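Local coordinates for protein catalase (Corynebacterium glutamicum, PDB 4B7H) that catalyses the breakdown of hydrogen peroxide to water and oxygen at a haem group, and carries bound NADPH and the inhibitor nitric oxide here, at residues G141-T146 with Q206-S211; K227-R233 with I270-Q276; S32-A37 with D49-K55. All coordinates share one frame. Residue numbers count along the deposited sequence, not the author numbering.

Overall arrangement
Catalase shows how the chemistry of a contact follows its place in the fold. Contacts 1 and 2, centres about 9 Å apart, belong to one curled antiparallel sheet, where strands 208-209 and 223-232 lie side by side; Lys231 of contact 2 salt-bridges Asp207 of contact 1. Contact 1 is wholly buried between haem and NADPH and, between its own two segments, relies on backbone and neutral groups. Contact 2 is a partly buried, regular strand pair with one apolar and one polar face. Contact 3, about 49 Å from contact 1 and 53 Å from contact 2, centre to centre, lies on the extended N-terminal arm; neighbouring subunits bury it, and charged side chains dominate.

Contact 1: G141-T146 with Q206-S211; sequences GNNTPT and QDGFGS. With HEM (protoporphyrin IX containing Fe), chain E.
A single antiparallel bridge can join two strand ends beside a cofactor, here in the catalase beta barrel. In 206-211, Gln206 (chi1 p) accepts at OE1 a weak hydrogen bond from Asn143 ND2 (3.1 Å), while Asn143 OD1 is hydrogen-bonded to His124 N. Asp207 O then meets Asn143 CA at 3.3 Å (CA-H...O). Phe209, extended like Gly208, is the hydrogen-bonded partner of Asn142 (CA-CA 5.6 Å): Phe209 N to Asn142 O is 2.8 Å, and Asn142 N to Phe209 O is 3.1 Å. Its m rotamer lays the ring under Pro145, with Pro145 CD 3.9 Å from the Phe209 centroid (CH-pi). Gly210 turns the chain, so that Ser211 (phi 69°, chi1 m) gives OG to Thr144 O at 2.8 Å; Thr144 OG1, hydrogen-bonded to Gln189, closes an ST turn with Thr146 N at 3.1 Å. Ser211 OG lies 3.4 Å from haem CBC, and Pro145 touches NADPH. Strand 135-142 thus meets strand 208-209 beside strand 223-232, with helix 187-194 packed on residues 144-146.

Contact 2: K227-R233 with I270-Q276; sequences KYHFKTR and IWDVKVQ
Phe230 and Val273 form the centre of the apolar face, a non-hydrogen-bonded pair (CA-CA 4.8 Å) with Phe230 CE1 4.0 Å from Val273 CG1 at the ring edge. On one side of it Tyr228 CD1 packs 3.7 Å from Val275 CG1; on the other, Trp271 CD1 lies 4.1 Å from Phe230 CB. Tyr228 and Phe230, both chi1 m, also touch Ile139 of strand 135-142, so this face looks into the curled sheet of the catalase barrel. Both strands are extended and antiparallel, their segment axes 4.3 Å apart and 148° between directions. Hydrogen-bonded pairs alternate with the non-hydrogen-bonded ones: His229 N to Lys274 O and Lys274 N to His229 O are each 2.9 Å, Lys231 N to Asp272 O is 2.8 Å, and Lys227 N to Gln276 O is 3.1 Å. Their side chains leave by the polar face. There His229 (chi1 m), which touches NADPH, donates from NE2 to Gln276 OE1 at 2.9 Å, while the ammonium of Lys231 forms a salt bridge with Asp207. At the exposed end Arg233 N reaches Ile270 O at 3.0 Å, and its guanidinium grips Asp272 twice, NE to OD2 and NH2 to OD1, both 2.9 Å. The chemistry is thus graded: the hydrogen bond from His229 NE2 to Gln276 OE1 probably helps to orient the imidazole beside NADPH, whereas a bidentate salt bridge closes the strand pair where it meets solvent.

Contact 3: S32-A37 with D49-K55; sequences SENISA and DIHLIEK
An acid that caps a helix can also tether a passing loop, and Asp49 does both. With chi1 t, Asp49 OD1 points at Leu52 N, 3.0 Å away, in an N-cap bond at the start of helix 50-59, and Asp49 OD2 at Ala37 N, 2.9 Å away. A water donates to Asp49 OD2 and to Ile35 O, each at 2.7 Å. The loop 32-37 has no regular structure; it is shaped by Ser32 (chi1 t), whose OG accepts from Asn34 N at 2.9 Å and Ile35 N at 3.1 Å, an ST turn and ST motif combined, and is also hydrogen-bonded to Asp410 of the third subunit. Glu33 follows with chi1 and chi2 both m, a folded conformer that brings OE1 to two donors one helical turn apart: His51 NE2 and Lys55 NZ, each at 2.8 Å, the second a salt bridge. His51 (chi1 t, chi2 57°) meets the carboxylate at its ring edge, and its CD2 lies 3.4 Å from Ser32 O. Lys55 is fully extended, chi1 to chi4 all t, and its ammonium has a further partner in Asp157 of the second subunit. Ser36 (chi1 p) sets CB 4.0 Å from Leu52 CD2, a carbon-carbon contact, while its OG is hydrogen-bonded to Asp151 of the second subunit. Few apolar atoms meet here; acids and donors hold loop 32-37 against the start of helix 50-59 within the N-terminal arm, and because Lys55 and Ser36 also bond the second subunit and Ser32 the third, the local shape of the arm is probably coupled to the tetramer interface.

Contact 1: G141-T146 with Q206-S211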
loop_
_atom_site.group_PDB
_atom_site.type_symbol
_atom_site.label_atom_id
_atom_site.label_comp_id
_atom_site.label_asym_id
_atom_site.label_seq_id
_atom_site.Cartn_x
_atom_site.Cartn_y
_atom_site.Cartn_z
ATOM N N GLY A 141 -10.481 -8.379 24.893
ATOM C CA GLY A 141 -10.023 -8.314 26.265
ATOM C C GLY A 141 -8.601 -8.798 26.454
ATOM O O GLY A 141 -7.878 -9.023 25.482
ATOM N N ASN A 142 -8.199 -8.924 27.715
ATOM C CA ASN A 142 -6.884 -9.436 28.101
ATOM C C ASN A 142 -7.073 -10.432 29.238
ATOM O O ASN A 142 -8.178 -10.557 29.774
ATOM C CB ASN A 142 -5.970 -8.299 28.581
ATOM C CG ASN A 142 -5.235 -7.591 27.449
ATOM O OD1 ASN A 142 -4.902 -8.190 26.421
ATOM N ND2 ASN A 142 -4.947 -6.315 27.655
ATOM N N ASN A 143 -5.998 -11.110 29.631
ATOM C CA ASN A 143 -6.037 -12.030 30.767
ATOM C C ASN A 143 -5.827 -11.334 32.128
ATOM O O ASN A 143 -5.437 -11.982 33.109
ATOM C CB ASN A 143 -5.016 -13.157 30.579
ATOM C CG ASN A 143 -3.594 -12.670 30.711
ATOM O OD1 ASN A 143 -3.332 -11.467 30.670
ATOM N ND2 ASN A 143 -2.664 -13.598 30.870
ATOM N N THR A 144 -6.093 -10.026 32.168
ATOM C CA THR A 144 -6.030 -9.200 33.375
ATOM C C THR A 144 -7.262 -8.301 33.450
ATOM O O THR A 144 -7.750 -7.816 32.419
ATOM C CB THR A 144 -4.785 -8.291 33.386
ATOM O OG1 THR A 144 -4.950 -7.285 34.392
ATOM C CG2 THR A 144 -4.590 -7.614 32.016
ATOM N N PRO A 145 -7.771 -8.065 34.671
ATOM C CA PRO A 145 -8.954 -7.222 34.866
ATOM C C PRO A 145 -8.625 -5.729 34.783
ATOM O O PRO A 145 -9.534 -4.899 34.840
ATOM C CB PRO A 145 -9.393 -7.579 36.292
ATOM C CG PRO A 145 -8.085 -7.863 36.978
ATOM C CD PRO A 145 -7.325 -8.663 35.943
ATOM N N THR A 146 -7.345 -5.393 34.639
ATOM C CA THR A 146 -6.907 -4.001 34.660
ATOM C C THR A 146 -5.846 -3.767 33.573
ATOM O O THR A 146 -5.640 -4.627 32.720
ATOM C CB THR A 146 -6.424 -3.613 36.093
ATOM O OG1 THR A 146 -6.159 -2.210 36.169
ATOM C CG2 THR A 146 -5.186 -4.410 36.501
ATOM N N GLN A 206 -6.081 -19.678 31.665
ATOM C CA GLN A 206 -6.098 -18.291 32.118
ATOM C C GLN A 206 -7.523 -17.788 31.994
ATOM O O GLN A 206 -8.283 -18.255 31.136
ATOM C CB GLN A 206 -5.171 -17.423 31.254
ATOM C CG GLN A 206 -5.683 -17.267 29.825
ATOM C CD GLN A 206 -4.694 -16.624 28.887
ATOM O OE1 GLN A 206 -3.682 -16.046 29.306
ATOM N NE2 GLN A 206 -4.977 -16.732 27.594
ATOM N N ASP A 207 -7.899 -16.855 32.863
ATOM C CA ASP A 207 -9.151 -16.133 32.694
ATOM C C ASP A 207 -9.010 -15.102 31.583
ATOM O O ASP A 207 -7.894 -14.721 31.203
ATOM C CB ASP A 207 -9.517 -15.352 33.957
ATOM C CG ASP A 207 -9.985 -16.228 35.105
ATOM O OD1 ASP A 207 -10.445 -17.371 34.875
ATOM O OD2 ASP A 207 -9.923 -15.723 36.251
ATOM N N GLY A 208 -10.152 -14.614 31.107
ATOM C CA GLY A 208 -10.180 -13.432 30.266
ATOM C C GLY A 208 -11.036 -12.372 30.929
ATOM O O GLY A 208 -11.866 -12.679 31.792
ATOM N N PHE A 209 -10.843 -11.119 30.527
ATOM C CA PHE A 209 -11.602 -10.000 31.087
ATOM C C PHE A 209 -11.818 -8.955 30.013
ATOM O O PHE A 209 -10.951 -8.773 29.159
ATOM C CB PHE A 209 -10.827 -9.318 32.216
ATOM C CG PHE A 209 -10.395 -10.245 33.318
ATOM C CD1 PHE A 209 -9.200 -10.941 33.217
ATOM C CD2 PHE A 209 -11.162 -10.402 34.470
ATOM C CE1 PHE A 209 -8.772 -11.791 34.229
ATOM C CE2 PHE A 209 -10.743 -11.248 35.493
ATOM C CZ PHE A 209 -9.549 -11.950 35.371
ATOM N N GLY A 210 -12.944 -8.247 30.054
ATOM C CA GLY A 210 -13.109 -7.085 29.198
ATOM C C GLY A 210 -12.259 -5.923 29.687
ATOM O O GLY A 210 -11.953 -4.996 28.932
ATOM N N SER A 211 -11.898 -5.987 30.969
ATOM C CA SER A 211 -11.102 -4.981 31.693
ATOM C C SER A 211 -11.842 -3.656 31.908
ATOM O O SER A 211 -12.073 -3.257 33.059
ATOM C CB SER A 211 -9.720 -4.741 31.064
ATOM O OG SER A 211 -9.049 -5.955 30.768
HETATM C CHA HEM E . -4.291 -5.075 19.669
HETATM C CHB HEM E . -4.670 -0.283 20.313
HETATM C CHC HEM E . -5.245 -1.038 25.060
HETATM C CHD HEM E . -6.356 -5.615 24.061
HETATM C C1A HEM E . -4.326 -3.723 19.431
HETATM C C2A HEM E . -4.205 -3.086 18.134
HETATM C C3A HEM E . -4.328 -1.764 18.324
HETATM C C4A HEM E . -4.519 -1.523 19.734
HETATM C CMA HEM E . -4.288 -0.643 17.280
HETATM C CAA HEM E . -3.994 -3.832 16.797
HETATM C CBA HEM E . -5.347 -4.223 16.220
HETATM C CGA HEM E . -5.247 -4.786 14.827
HETATM O O1A HEM E . -6.022 -5.730 14.534
HETATM O O2A HEM E . -4.421 -4.313 14.004
HETATM C C1B HEM E . -4.832 -0.053 21.660
HETATM C C2B HEM E . -4.894 1.241 22.300
HETATM C C3B HEM E . -5.028 1.022 23.625
HETATM C C4B HEM E . -5.081 -0.407 23.838
HETATM C CMB HEM E . -4.788 2.581 21.545
HETATM C CAB HEM E . -5.168 2.025 24.786
HETATM C CBB HEM E . -5.687 3.241 24.619
HETATM C C1C HEM E . -5.771 -2.311 25.188
HETATM C C2C HEM E . -6.543 -2.846 26.300
HETATM C C3C HEM E . -6.842 -4.123 26.003
HETATM C C4C HEM E . -6.289 -4.410 24.697
HETATM C CMC HEM E . -6.907 -2.060 27.584
HETATM C CAC HEM E . -7.685 -5.159 26.787
HETATM C CBC HEM E . -8.677 -4.804 27.620
HETATM C C1D HEM E . -5.834 -5.892 22.827
HETATM C C2D HEM E . -5.840 -7.201 22.259
HETATM C C3D HEM E . -5.207 -7.053 20.903
HETATM C C4D HEM E . -4.883 -5.659 20.763
HETATM C CMD HEM E . -6.365 -8.486 22.897
HETATM C CAD HEM E . -5.009 -8.179 19.899
HETATM C CBD HEM E . -6.349 -8.462 19.224
HETATM C CGD HEM E . -6.108 -9.641 18.328
HETATM O O1D HEM E . -6.197 -9.497 17.083
HETATM O O2D HEM E . -5.800 -10.736 18.863
HETATM N NA HEM E . -4.526 -2.743 20.392
HETATM N NB HEM E . -4.946 -1.038 22.617
HETATM N NC HEM E . -5.641 -3.295 24.221
HETATM N ND HEM E . -5.255 -5.001 21.929
HETATM FE FE HEM E . -5.046 -3.036 22.310
HETATM O O HOH W 1 -6.410 -5.030 29.981
#

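Contact 2: K227-R233 with I270-Q276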
loop_
_atom_site.group_PDB
_atom_site.type_symbol
_atom_site.label_atom_id
_atom_site.label_comp_id
_atom_site.label_asym_id
_atom_site.label_seq_id
_atom_site.Cartn_x
_atom_site.Cartn_y
_atom_site.Cartn_z
ATOM N N LYS A 227 -18.772 -5.053 33.920
ATOM C CA LYS A 227 -17.456 -5.587 33.579
ATOM C C LYS A 227 -17.582 -7.074 33.274
ATOM O O LYS A 227 -18.256 -7.817 33.993
ATOM C CB LYS A 227 -16.435 -5.372 34.702
ATOM C CG LYS A 227 -15.980 -3.925 34.867
ATOM C CD LYS A 227 -14.856 -3.817 35.893
ATOM C CE LYS A 227 -14.418 -2.367 36.113
ATOM N NZ LYS A 227 -13.694 -1.762 34.944
ATOM N N TYR A 228 -16.928 -7.503 32.202
ATOM C CA TYR A 228 -16.945 -8.897 31.786
ATOM C C TYR A 228 -15.814 -9.703 32.396
ATOM O O TYR A 228 -14.661 -9.256 32.408
ATOM C CB TYR A 228 -16.792 -8.986 30.280
ATOM C CG TYR A 228 -17.942 -8.452 29.471
ATOM C CD1 TYR A 228 -19.111 -9.193 29.322
ATOM C CD2 TYR A 228 -17.844 -7.232 28.810
ATOM C CE1 TYR A 228 -20.160 -8.721 28.556
ATOM C CE2 TYR A 228 -18.886 -6.750 28.041
ATOM C CZ TYR A 228 -20.041 -7.501 27.914
ATOM O OH TYR A 228 -21.074 -7.030 27.137
ATOM N N HIS A 229 -16.147 -10.902 32.848
ATOM C CA HIS A 229 -15.203 -11.871 33.364
ATOM C C HIS A 229 -15.425 -13.210 32.710
ATOM O O HIS A 229 -16.517 -13.708 32.695
ATOM C CB HIS A 229 -15.368 -12.006 34.921
ATOM C CG HIS A 229 -15.042 -10.760 35.702
ATOM N ND1 HIS A 229 -14.022 -10.680 36.527
ATOM C CD2 HIS A 229 -15.699 -9.580 35.772
ATOM C CE1 HIS A 229 -14.012 -9.496 37.060
ATOM N NE2 HIS A 229 -15.053 -8.829 36.610
ATOM N N PHE A 230 -14.376 -13.770 32.131
ATOM C CA PHE A 230 -14.443 -15.069 31.481
ATOM C C PHE A 230 -13.613 -16.038 32.316
ATOM O O PHE A 230 -12.376 -15.982 32.308
ATOM C CB PHE A 230 -13.935 -14.965 30.037
ATOM C CG PHE A 230 -14.594 -13.857 29.250
ATOM C CD1 PHE A 230 -15.959 -13.888 28.996
ATOM C CD2 PHE A 230 -13.855 -12.783 28.781
ATOM C CE1 PHE A 230 -16.575 -12.866 28.281
ATOM C CE2 PHE A 230 -14.465 -11.761 28.065
ATOM C CZ PHE A 230 -15.823 -11.800 27.820
ATOM N N LYS A 231 -14.296 -16.898 33.074
ATOM C CA LYS A 231 -13.630 -17.689 34.104
ATOM C C LYS A 231 -13.292 -19.080 33.573
ATOM O O LYS A 231 -14.184 -19.863 33.226
ATOM C CB LYS A 231 -14.488 -17.768 35.377
ATOM C CG LYS A 231 -14.922 -16.402 35.930
ATOM C CD LYS A 231 -13.746 -15.535 36.359
ATOM C CE LYS A 231 -13.028 -16.115 37.573
ATOM N NZ LYS A 231 -11.964 -15.183 38.074
ATOM N N THR A 232 -11.999 -19.379 33.492
ATOM C CA THR A 232 -11.568 -20.611 32.849
ATOM C C THR A 232 -12.001 -21.863 33.609
ATOM O O THR A 232 -11.791 -21.974 34.815
ATOM C CB THR A 232 -10.047 -20.652 32.637
ATOM O OG1 THR A 232 -9.688 -21.967 32.204
ATOM C CG2 THR A 232 -9.302 -20.319 33.927
ATOM N N ARG A 233 -12.612 -22.802 32.897
ATOM C CA ARG A 233 -12.962 -24.078 33.503
ATOM C C ARG A 233 -11.757 -24.995 33.641
ATOM O O ARG A 233 -11.797 -25.977 34.392
ATOM C CB ARG A 233 -14.058 -24.774 32.707
ATOM C CG ARG A 233 -15.414 -24.175 32.933
ATOM C CD ARG A 233 -16.510 -25.184 32.673
ATOM N NE ARG A 233 -17.805 -24.524 32.645
ATOM C CZ ARG A 233 -18.916 -25.074 32.172
ATOM N NH1 ARG A 233 -18.894 -26.307 31.686
ATOM N NH2 ARG A 233 -20.046 -24.384 32.185
ATOM N N ILE A 270 -13.351 -24.465 27.845
ATOM C CA ILE A 270 -14.580 -23.757 28.165
ATOM C C ILE A 270 -14.285 -22.640 29.161
ATOM O O ILE A 270 -13.404 -22.775 30.018
ATOM C CB ILE A 270 -15.624 -24.733 28.764
ATOM C CG1 ILE A 270 -15.990 -25.813 27.745
ATOM C CG2 ILE A 270 -16.874 -23.999 29.224
ATOM C CD1 ILE A 270 -16.676 -27.011 28.354
ATOM N N TRP A 271 -15.000 -21.528 29.023
ATOM C CA TRP A 271 -14.975 -20.449 30.003
ATOM C C TRP A 271 -16.398 -20.109 30.406
ATOM O O TRP A 271 -17.288 -20.034 29.554
ATOM C CB TRP A 271 -14.349 -19.189 29.408
ATOM C CG TRP A 271 -12.856 -19.219 29.280
ATOM C CD1 TRP A 271 -11.951 -18.606 30.103
ATOM C CD2 TRP A 271 -12.088 -19.898 28.275
ATOM N NE1 TRP A 271 -10.666 -18.863 29.673
ATOM C CE2 TRP A 271 -10.724 -19.646 28.549
ATOM C CE3 TRP A 271 -12.420 -20.685 27.166
ATOM C CZ2 TRP A 271 -9.692 -20.153 27.755
ATOM C CZ3 TRP A 271 -11.393 -21.191 26.373
ATOM C CH2 TRP A 271 -10.044 -20.921 26.672
ATOM N N ASP A 272 -16.613 -19.889 31.698
ATOM C CA ASP A 272 -17.899 -19.375 32.157
ATOM C C ASP A 272 -17.943 -17.852 32.025
ATOM O O ASP A 272 -17.037 -17.155 32.479
ATOM C CB ASP A 272 -18.176 -19.826 33.587
ATOM C CG ASP A 272 -18.459 -21.308 33.668
ATOM O OD1 ASP A 272 -19.555 -21.720 33.226
ATOM O OD2 ASP A 272 -17.584 -22.061 34.147
ATOM N N VAL A 273 -18.990 -17.352 31.373
ATOM C CA VAL A 273 -19.165 -15.918 31.135
ATOM C C VAL A 273 -19.948 -15.289 32.278
ATOM O O VAL A 273 -21.081 -15.685 32.554
ATOM C CB VAL A 273 -19.912 -15.655 29.810
ATOM C CG1 VAL A 273 -20.112 -14.160 29.598
ATOM C CG2 VAL A 273 -19.152 -16.266 28.636
ATOM N N LYS A 274 -19.337 -14.321 32.951
ATOM C CA LYS A 274 -19.968 -13.653 34.083
ATOM C C LYS A 274 -19.784 -12.146 33.954
ATOM O O LYS A 274 -18.908 -11.679 33.218
ATOM C CB LYS A 274 -19.374 -14.151 35.411
ATOM C CG LYS A 274 -19.319 -15.671 35.549
ATOM C CD LYS A 274 -18.849 -16.107 36.933
ATOM C CE LYS A 274 -18.740 -17.626 37.024
ATOM N NZ LYS A 274 -20.062 -18.285 36.856
ATOM N N VAL A 275 -20.622 -11.386 34.648
ATOM C CA VAL A 275 -20.471 -9.941 34.696
ATOM C C VAL A 275 -20.550 -9.418 36.119
ATOM O O VAL A 275 -21.192 -10.018 36.980
ATOM C CB VAL A 275 -21.543 -9.210 33.854
ATOM C CG1 VAL A 275 -21.229 -9.344 32.366
ATOM C CG2 VAL A 275 -22.954 -9.726 34.177
ATOM N N GLN A 276 -19.866 -8.305 36.362
ATOM C CA GLN A 276 -20.180 -7.453 37.497
ATOM C C GLN A 276 -21.148 -6.405 36.984
ATOM O O GLN A 276 -20.983 -5.894 35.874
ATOM C CB GLN A 276 -18.929 -6.764 38.038
ATOM C CG GLN A 276 -17.895 -7.700 38.633
ATOM C CD GLN A 276 -16.637 -6.978 39.036
ATOM O OE1 GLN A 276 -15.853 -6.558 38.184
ATOM N NE2 GLN A 276 -16.432 -6.821 40.344
HETATM O O HOH W 2 -15.279 -21.522 35.326
#

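Contact 3: S32-A37 with D49-K55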
loop_
_atom_site.group_PDB
_atom_site.type_symbol
_atom_site.label_atom_id
_atom_site.label_comp_id
_atom_site.label_asym_id
_atom_site.label_seq_id
_atom_site.Cartn_x
_atom_site.Cartn_y
_atom_site.Cartn_z
ATOM N N SER A 32 5.762 -26.663 -15.527
ATOM C CA SER A 32 6.655 -27.219 -14.508
ATOM C C SER A 32 6.739 -26.374 -13.249
ATOM O O SER A 32 6.773 -25.137 -13.314
ATOM C CB SER A 32 8.066 -27.418 -15.077
ATOM O OG SER A 32 8.920 -28.078 -14.149
ATOM N N GLU A 33 6.798 -27.062 -12.109
ATOM C CA GLU A 33 7.092 -26.428 -10.828
ATOM C C GLU A 33 8.565 -26.586 -10.475
ATOM O O GLU A 33 8.989 -26.157 -9.403
ATOM C CB GLU A 33 6.260 -27.056 -9.705
ATOM C CG GLU A 33 4.756 -26.910 -9.856
ATOM C CD GLU A 33 4.259 -25.479 -9.706
ATOM O OE1 GLU A 33 5.079 -24.546 -9.505
ATOM O OE2 GLU A 33 3.024 -25.287 -9.761
ATOM N N ASN A 34 9.329 -27.214 -11.373
ATOM C CA ASN A 34 10.699 -27.628 -11.091
ATOM C C ASN A 34 11.791 -26.953 -11.914
ATOM O O ASN A 34 12.899 -26.735 -11.414
ATOM C CB ASN A 34 10.833 -29.147 -11.268
ATOM C CG ASN A 34 10.017 -29.935 -10.248
ATOM O OD1 ASN A 34 9.673 -29.427 -9.171
ATOM N ND2 ASN A 34 9.707 -31.190 -10.580
ATOM N N ILE A 35 11.505 -26.661 -13.180
ATOM C CA ILE A 35 12.535 -26.184 -14.101
ATOM C C ILE A 35 12.042 -24.943 -14.813
ATOM O O ILE A 35 10.914 -24.926 -15.315
ATOM C CB ILE A 35 12.883 -27.262 -15.160
ATOM C CG1 ILE A 35 13.316 -28.564 -14.472
ATOM C CG2 ILE A 35 13.944 -26.743 -16.141
ATOM C CD1 ILE A 35 13.689 -29.683 -15.428
ATOM N N SER A 36 12.882 -23.908 -14.842
ATOM C CA SER A 36 12.551 -22.660 -15.530
ATOM C C SER A 36 13.090 -22.650 -16.958
ATOM O O SER A 36 14.022 -23.401 -17.290
ATOM C CB SER A 36 13.051 -21.443 -14.734
ATOM O OG SER A 36 14.447 -21.510 -14.473
ATOM N N ALA A 37 12.500 -21.805 -17.800
ATOM C CA ALA A 37 12.796 -21.814 -19.235
ATOM C C ALA A 37 14.011 -20.955 -19.583
ATOM O O ALA A 37 14.138 -19.813 -19.125
ATOM C CB ALA A 37 11.578 -21.362 -20.031
ATOM N N ASP A 49 9.059 -16.615 -18.939
ATOM C CA ASP A 49 8.583 -17.761 -18.176
ATOM C C ASP A 49 7.493 -17.203 -17.261
ATOM O O ASP A 49 7.771 -16.709 -16.161
ATOM C CB ASP A 49 9.705 -18.447 -17.393
ATOM C CG ASP A 49 9.257 -19.769 -16.797
ATOM O OD1 ASP A 49 8.057 -19.861 -16.446
ATOM O OD2 ASP A 49 10.078 -20.716 -16.692
ATOM N N ILE A 50 6.253 -17.238 -17.745
ATOM C CA ILE A 50 5.164 -16.532 -17.077
ATOM C C ILE A 50 4.925 -17.102 -15.685
ATOM O O ILE A 50 4.775 -16.357 -14.713
ATOM C CB ILE A 50 3.864 -16.561 -17.924
ATOM C CG1 ILE A 50 4.122 -15.950 -19.307
ATOM C CG2 ILE A 50 2.734 -15.823 -17.206
ATOM C CD1 ILE A 50 2.998 -16.174 -20.301
ATOM N N HIS A 51 4.912 -18.424 -15.585
ATOM C CA HIS A 51 4.720 -19.063 -14.292
ATOM C C HIS A 51 5.847 -18.744 -13.310
ATOM O O HIS A 51 5.587 -18.463 -12.143
ATOM C CB HIS A 51 4.544 -20.573 -14.443
ATOM C CG HIS A 51 4.358 -21.277 -13.140
ATOM N ND1 HIS A 51 3.345 -20.955 -12.262
ATOM C CD2 HIS A 51 5.064 -22.275 -12.556
ATOM C CE1 HIS A 51 3.434 -21.727 -11.192
ATOM N NE2 HIS A 51 4.469 -22.536 -11.346
ATOM N N LEU A 52 7.096 -18.761 -13.770
ATOM C CA LEU A 52 8.211 -18.425 -12.880
ATOM C C LEU A 52 8.012 -17.056 -12.240
ATOM O O LEU A 52 8.133 -16.895 -11.021
ATOM C CB LEU A 52 9.542 -18.441 -13.628
ATOM C CG LEU A 52 10.755 -17.973 -12.821
ATOM C CD1 LEU A 52 11.096 -18.979 -11.733
ATOM C CD2 LEU A 52 11.948 -17.732 -13.756
ATOM N N ILE A 53 7.714 -16.060 -13.066
ATOM C CA ILE A 53 7.582 -14.705 -12.562
ATOM C C ILE A 53 6.355 -14.585 -11.646
ATOM O O ILE A 53 6.413 -13.935 -10.607
ATOM C CB ILE A 53 7.561 -13.665 -13.701
ATOM C CG1 ILE A 53 8.841 -13.767 -14.537
ATOM C CG2 ILE A 53 7.361 -12.261 -13.140
ATOM C CD1 ILE A 53 10.114 -13.666 -13.732
ATOM N N GLU A 54 5.257 -15.239 -12.008
ATOM C CA GLU A 54 4.044 -15.165 -11.201
ATOM C C GLU A 54 4.270 -15.811 -9.824
ATOM O O GLU A 54 3.848 -15.280 -8.786
ATOM C CB GLU A 54 2.892 -15.844 -11.939
ATOM C CG GLU A 54 1.553 -15.769 -11.248
ATOM C CD GLU A 54 0.447 -16.242 -12.162
ATOM O OE1 GLU A 54 -0.009 -15.449 -13.012
ATOM O OE2 GLU A 54 0.041 -17.415 -12.052
ATOM N N LYS A 55 4.948 -16.955 -9.826
ATOM C CA LYS A 55 5.270 -17.693 -8.608
ATOM C C LYS A 55 6.191 -16.886 -7.689
ATOM O O LYS A 55 5.935 -16.761 -6.491
ATOM C CB LYS A 55 5.921 -19.028 -8.996
ATOM C CG LYS A 55 6.155 -20.004 -7.850
ATOM C CD LYS A 55 6.556 -21.377 -8.398
ATOM C CE LYS A 55 6.811 -22.396 -7.292
ATOM N NZ LYS A 55 7.215 -23.713 -7.900
HETATM O O HOH W 3 9.162 -23.231 -16.534
#